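Side-chain contacts in DNA polymerase sliding clamp 2 (Sulfolobus tokodaii, PDB 3AIZ), which joins partner subunits in a ring around DNA and tethers the polymerase catalytic subunit and other proteins to it during replication: residues Asn73-Lys76 with Lys77-Lys81; Phe136-Asp139 with Gly140-Lys144. One frame throughout, in Å; residues are numbered along the deposited sequence.

Contact 1 (Asn73-Lys76 with Lys77-Lys81); sequences NDLK and KILGK
Lys77 N donates to Asn73 O at 3.1 Å, and Gly80 N reaches Lys76 O over the same 3.1 Å. Between them lies a weak bond from Ile78 N to Asp74 O. These are the i to i+4 bonds of an alpha helix, here 72-80, one of two helices in the N-terminal half of a PCNA-fold subunit; in this family such helices line the central hole of the ring. The helix illustrates how an amphipathic segment divides its labour by face. On the polar face, the extended chain of Lys77 runs back along the preceding turn: with chi1 at -63° its CG is set beside the backbone N, and this methylene passes 3.4 Å from Asn73 O. The chain end then approaches the carboxylate of Asp74, the acid among these lysines, but Lys77 NZ stays 4.2 Å from Asp74 OD1. That is beyond a salt bridge, so any attraction is probably a diffuse electrostatic one. Lys76 is partly exposed and Lys77 is open to solvent, a placement consistent with the basic inner surface known for PCNA rings. Lys76 also touches Tyr13 of helix 9-16. The other face is apolar and buried. Leu75 and Leu79 lean on helix 9-16, Leu75 on Leu16 and Leu79 on Phe12 and Leu16, while Ile78 packs on Val100, Val102 and Ile113 of strands 97-104 and 109-120. Leu75 and Ile78 meet at an oblique angle, the CD1 methyl of Leu75 lying 4.0 Å from Ile78 CG2. Leu79, one turn beyond Leu75, adds a looser touch, its CD1 methyl resting 4.4 Å from Leu75 CG.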
loop_
_atom_site.group_PDB
_atom_site.type_symbol
_atom_site.label_atom_id
_atom_site.label_comp_id
_atom_site.label_asym_id
_atom_site.label_seq_id
_atom_site.Cartn_x
_atom_site.Cartn_y
_atom_site.Cartn_z
ATOM N N ASN A 73 -5.224 24.616 -14.687
ATOM C CA ASN A 73 -5.182 23.607 -13.635
ATOM C C ASN A 73 -6.553 23.003 -13.349
ATOM O O ASN A 73 -6.694 21.784 -13.244
ATOM C CB ASN A 73 -4.578 24.190 -12.357
ATOM C CG ASN A 73 -3.108 24.531 -12.512
ATOM O OD1 ASN A 73 -2.324 23.732 -13.028
ATOM N ND2 ASN A 73 -2.725 25.720 -12.059
ATOM N N ASP A 74 -7.561 23.863 -13.227
ATOM C CA ASP A 74 -8.926 23.416 -12.973
ATOM C C ASP A 74 -9.438 22.540 -14.109
ATOM O O ASP A 74 -10.164 21.572 -13.882
ATOM C CB ASP A 74 -9.856 24.616 -12.789
ATOM C CG ASP A 74 -9.487 25.460 -11.587
ATOM O OD1 ASP A 74 -8.749 24.959 -10.712
ATOM O OD2 ASP A 74 -9.939 26.622 -11.515
ATOM N N LEU A 75 -9.056 22.888 -15.333
ATOM C CA LEU A 75 -9.492 22.153 -16.514
ATOM C C LEU A 75 -8.839 20.777 -16.582
ATOM O O LEU A 75 -9.355 19.867 -17.229
ATOM C CB LEU A 75 -9.188 22.955 -17.782
ATOM C CG LEU A 75 -9.633 22.349 -19.113
ATOM C CD1 LEU A 75 -11.095 21.934 -19.057
ATOM C CD2 LEU A 75 -9.393 23.330 -20.249
ATOM N N LYS A 76 -7.703 20.628 -15.912
ATOM C CA LYS A 76 -7.023 19.340 -15.856
ATOM C C LYS A 76 -7.674 18.428 -14.821
ATOM O O LYS A 76 -7.826 17.227 -15.046
ATOM C CB LYS A 76 -5.533 19.519 -15.553
ATOM C CG LYS A 76 -4.732 20.125 -16.698
ATOM C CD LYS A 76 -3.242 20.159 -16.379
ATOM C CE LYS A 76 -2.436 20.723 -17.541
ATOM N NZ LYS A 76 -0.974 20.772 -17.250
ATOM N N LYS A 77 -8.063 19.006 -13.688
ATOM C CA LYS A 77 -8.711 18.246 -12.626
ATOM C C LYS A 77 -9.955 17.521 -13.133
ATOM O O LYS A 77 -10.147 16.336 -12.861
ATOM C CB LYS A 77 -9.080 19.162 -11.455
ATOM C CG LYS A 77 -7.885 19.804 -10.767
ATOM C CD LYS A 77 -8.321 20.683 -9.602
ATOM C CE LYS A 77 -7.125 21.334 -8.920
ATOM N NZ LYS A 77 -7.528 22.179 -7.761
ATOM N N ILE A 78 -10.792 18.242 -13.873
ATOM C CA ILE A 78 -12.043 17.689 -14.384
ATOM C C ILE A 78 -11.817 16.594 -15.427
ATOM O O ILE A 78 -12.551 15.607 -15.469
ATOM C CB ILE A 78 -12.946 18.791 -14.979
ATOM C CG1 ILE A 78 -14.223 18.184 -15.566
ATOM C CG2 ILE A 78 -12.196 19.586 -16.033
ATOM C CD1 ILE A 78 -15.085 17.473 -14.548
ATOM N N LEU A 79 -10.798 16.768 -16.261
ATOM C CA LEU A 79 -10.497 15.796 -17.307
ATOM C C LEU A 79 -9.913 14.504 -16.738
ATOM O O LEU A 79 -10.019 13.442 -17.353
ATOM C CB LEU A 79 -9.551 16.397 -18.348
ATOM C CG LEU A 79 -10.124 17.553 -19.168
ATOM C CD1 LEU A 79 -9.089 18.090 -20.141
ATOM C CD2 LEU A 79 -11.379 17.116 -19.904
ATOM N N GLY A 80 -9.299 14.601 -15.564
ATOM C CA GLY A 80 -8.750 13.436 -14.892
ATOM C C GLY A 80 -9.837 12.570 -14.287
ATOM O O GLY A 80 -9.627 11.387 -14.020
ATOM N N LYS A 81 -11.009 13.165 -14.074
ATOM C CA LYS A 81 -12.152 12.448 -13.518
ATOM C C LYS A 81 -12.789 11.519 -14.547
ATOM O O LYS A 81 -13.851 10.944 -14.304
ATOM C CB LYS A 81 -13.200 13.433 -12.992
ATOM C CG LYS A 81 -12.708 14.327 -11.868
ATOM C CD LYS A 81 -13.817 15.235 -11.360
ATOM C CE LYS A 81 -13.309 16.171 -10.276
ATOM N NZ LYS A 81 -12.744 15.423 -9.118
#

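Contact 2 (Phe136-Asp139 with Gly140-Lys144)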
loop_
_atom_site.group_PDB
_atom_site.type_symbol
_atom_site.label_atom_id
_atom_site.label_comp_id
_atom_site.label_asym_id
_atom_site.label_seq_id
_atom_site.Cartn_x
_atom_site.Cartn_y
_atom_site.Cartn_z
ATOM N N PHE A 136 9.463 14.511 -41.661
ATOM C CA PHE A 136 9.430 13.079 -41.406
ATOM C C PHE A 136 8.430 12.741 -40.310
ATOM O O PHE A 136 8.131 13.571 -39.452
ATOM C CB PHE A 136 10.823 12.542 -41.060
ATOM C CG PHE A 136 11.441 13.172 -39.843
ATOM C CD1 PHE A 136 12.262 14.280 -39.961
ATOM C CD2 PHE A 136 11.217 12.645 -38.582
ATOM C CE1 PHE A 136 12.840 14.855 -38.843
ATOM C CE2 PHE A 136 11.792 13.216 -37.461
ATOM C CZ PHE A 136 12.605 14.320 -37.593
ATOM N N THR A 137 7.905 11.523 -40.352
ATOM C CA THR A 137 6.925 11.085 -39.370
ATOM C C THR A 137 7.450 9.879 -38.606
ATOM O O THR A 137 8.069 8.988 -39.185
ATOM C CB THR A 137 5.582 10.731 -40.038
ATOM O OG1 THR A 137 5.197 11.784 -40.929
ATOM C CG2 THR A 137 4.496 10.541 -38.988
ATOM N N THR A 138 7.209 9.859 -37.300
ATOM C CA THR A 138 7.673 8.764 -36.461
ATOM C C THR A 138 6.871 8.688 -35.170
ATOM O O THR A 138 6.238 9.662 -34.766
ATOM C CB THR A 138 9.165 8.916 -36.115
ATOM O OG1 THR A 138 9.581 7.817 -35.296
ATOM C CG2 THR A 138 9.408 10.217 -35.368
ATOM N N ASP A 139 6.896 7.525 -34.530
ATOM C CA ASP A 139 6.232 7.351 -33.247
ATOM C C ASP A 139 6.939 8.187 -32.186
ATOM O O ASP A 139 8.167 8.240 -32.144
ATOM C CB ASP A 139 6.218 5.876 -32.845
ATOM C CG ASP A 139 5.415 5.621 -31.584
ATOM O OD1 ASP A 139 4.233 5.229 -31.699
ATOM O OD2 ASP A 139 5.964 5.814 -30.479
ATOM N N GLY A 140 6.157 8.842 -31.333
ATOM C CA GLY A 140 6.697 9.736 -30.325
ATOM C C GLY A 140 7.689 9.088 -29.379
ATOM O O GLY A 140 8.583 9.754 -28.857
ATOM N N ASP A 141 7.534 7.788 -29.153
ATOM C CA ASP A 141 8.427 7.061 -28.257
ATOM C C ASP A 141 9.882 7.169 -28.706
ATOM O O ASP A 141 10.789 7.303 -27.883
ATOM C CB ASP A 141 8.005 5.594 -28.146
ATOM C CG ASP A 141 6.703 5.417 -27.385
ATOM O OD1 ASP A 141 6.556 6.030 -26.304
ATOM O OD2 ASP A 141 5.827 4.664 -27.862
ATOM N N VAL A 142 10.099 7.115 -30.016
ATOM C CA VAL A 142 11.442 7.241 -30.568
ATOM C C VAL A 142 12.036 8.603 -30.231
ATOM O O VAL A 142 13.162 8.694 -29.743
ATOM C CB VAL A 142 11.449 7.052 -32.094
ATOM C CG1 VAL A 142 12.856 7.236 -32.638
ATOM C CG2 VAL A 142 10.901 5.682 -32.461
ATOM N N LEU A 143 11.275 9.661 -30.494
ATOM C CA LEU A 143 11.727 11.014 -30.197
ATOM C C LEU A 143 12.020 11.168 -28.708
ATOM O O LEU A 143 12.975 11.839 -28.318
ATOM C CB LEU A 143 10.688 12.043 -30.650
ATOM C CG LEU A 143 10.385 12.064 -32.150
ATOM C CD1 LEU A 143 9.290 13.071 -32.470
ATOM C CD2 LEU A 143 11.644 12.363 -32.949
ATOM N N LYS A 144 11.195 10.537 -27.878
ATOM C CA LYS A 144 11.418 10.543 -26.439
ATOM C C LYS A 144 12.752 9.883 -26.112
ATOM O O LYS A 144 13.514 10.382 -25.286
ATOM C CB LYS A 144 10.280 9.824 -25.716
ATOM C CG LYS A 144 10.359 9.892 -24.200
ATOM C CD LYS A 144 9.126 9.271 -23.567
ATOM C CE LYS A 144 9.115 9.465 -22.061
ATOM N NZ LYS A 144 7.869 8.925 -21.448
#
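Asp139 and Gly140 mark a sharp change of direction, where strand 136-138 gives way to helix 140-144 at an angle of 95°, the two axes coming within 8.6 Å of each other. Asp139 sits at the N-cap. With its CG anti to the backbone N (chi1 -174°), the carboxylate is carried forward over the first turn, and Asp139 OD2 accepts from Asp141 N at 2.8 Å. The donor meets the anti side of the oxygen and lies 29° out of the carboxylate plane. This link from a side-chain oxygen to the amide two residues on also makes an Asx turn. Asp139 contributes through its backbone as well: its O takes Val142 N at 3.1 Å, the donor standing above the carbonyl plane, and receives a weak bond from Thr138 OG1. The side chains of Asp139 and Asp141 lie side by side and point the same way, their like-charged carboxylates close but not bonded to each other; the helix N-terminus would probably offset some of the repulsion. Within the C-terminal domain of this PCNA-fold subunit, the capped turn passes the chain from strand 134-138, flanked by strands 186-192 and 218-223, into helix 140-150. Beneath the cap, Thr138 divides its two branches between successive helix residues. Its OG1 lies 3.8 Å from Val142 CB, while its CG2 methyl is 3.8 Å from Leu143 CG and nearly as close to Leu143 CD2. Leu143 continues inward onto Val218 and Phe209, and Thr138 also touches Leu187. Val142 packs against Pro186 and against Val104 of the neighbouring PCNA3 subunit, and a backbone bond joins Gly140 to Ser215.

How the contacts relate
The two local contacts belong to the two halves of the subunit, with centres about 27 Å apart and nearest atoms about 15 Å apart. Contact 1 remains within one helix and is only partly buried: regular backbone bonds run through it, lysines occupy its polar face and a leucine-isoleucine face turns to the strands and to helix 9-16. Contact 2 is the more buried and joins unlike elements, a strand and the start of a helix. There a carboxylate supplies one acceptor where the first turn lacks a preceding helical carbonyl. Lysines predominate among the charged side chains of contact 1, whereas two aspartates, Asp139 and Asp141, gather at the helix start in contact 2.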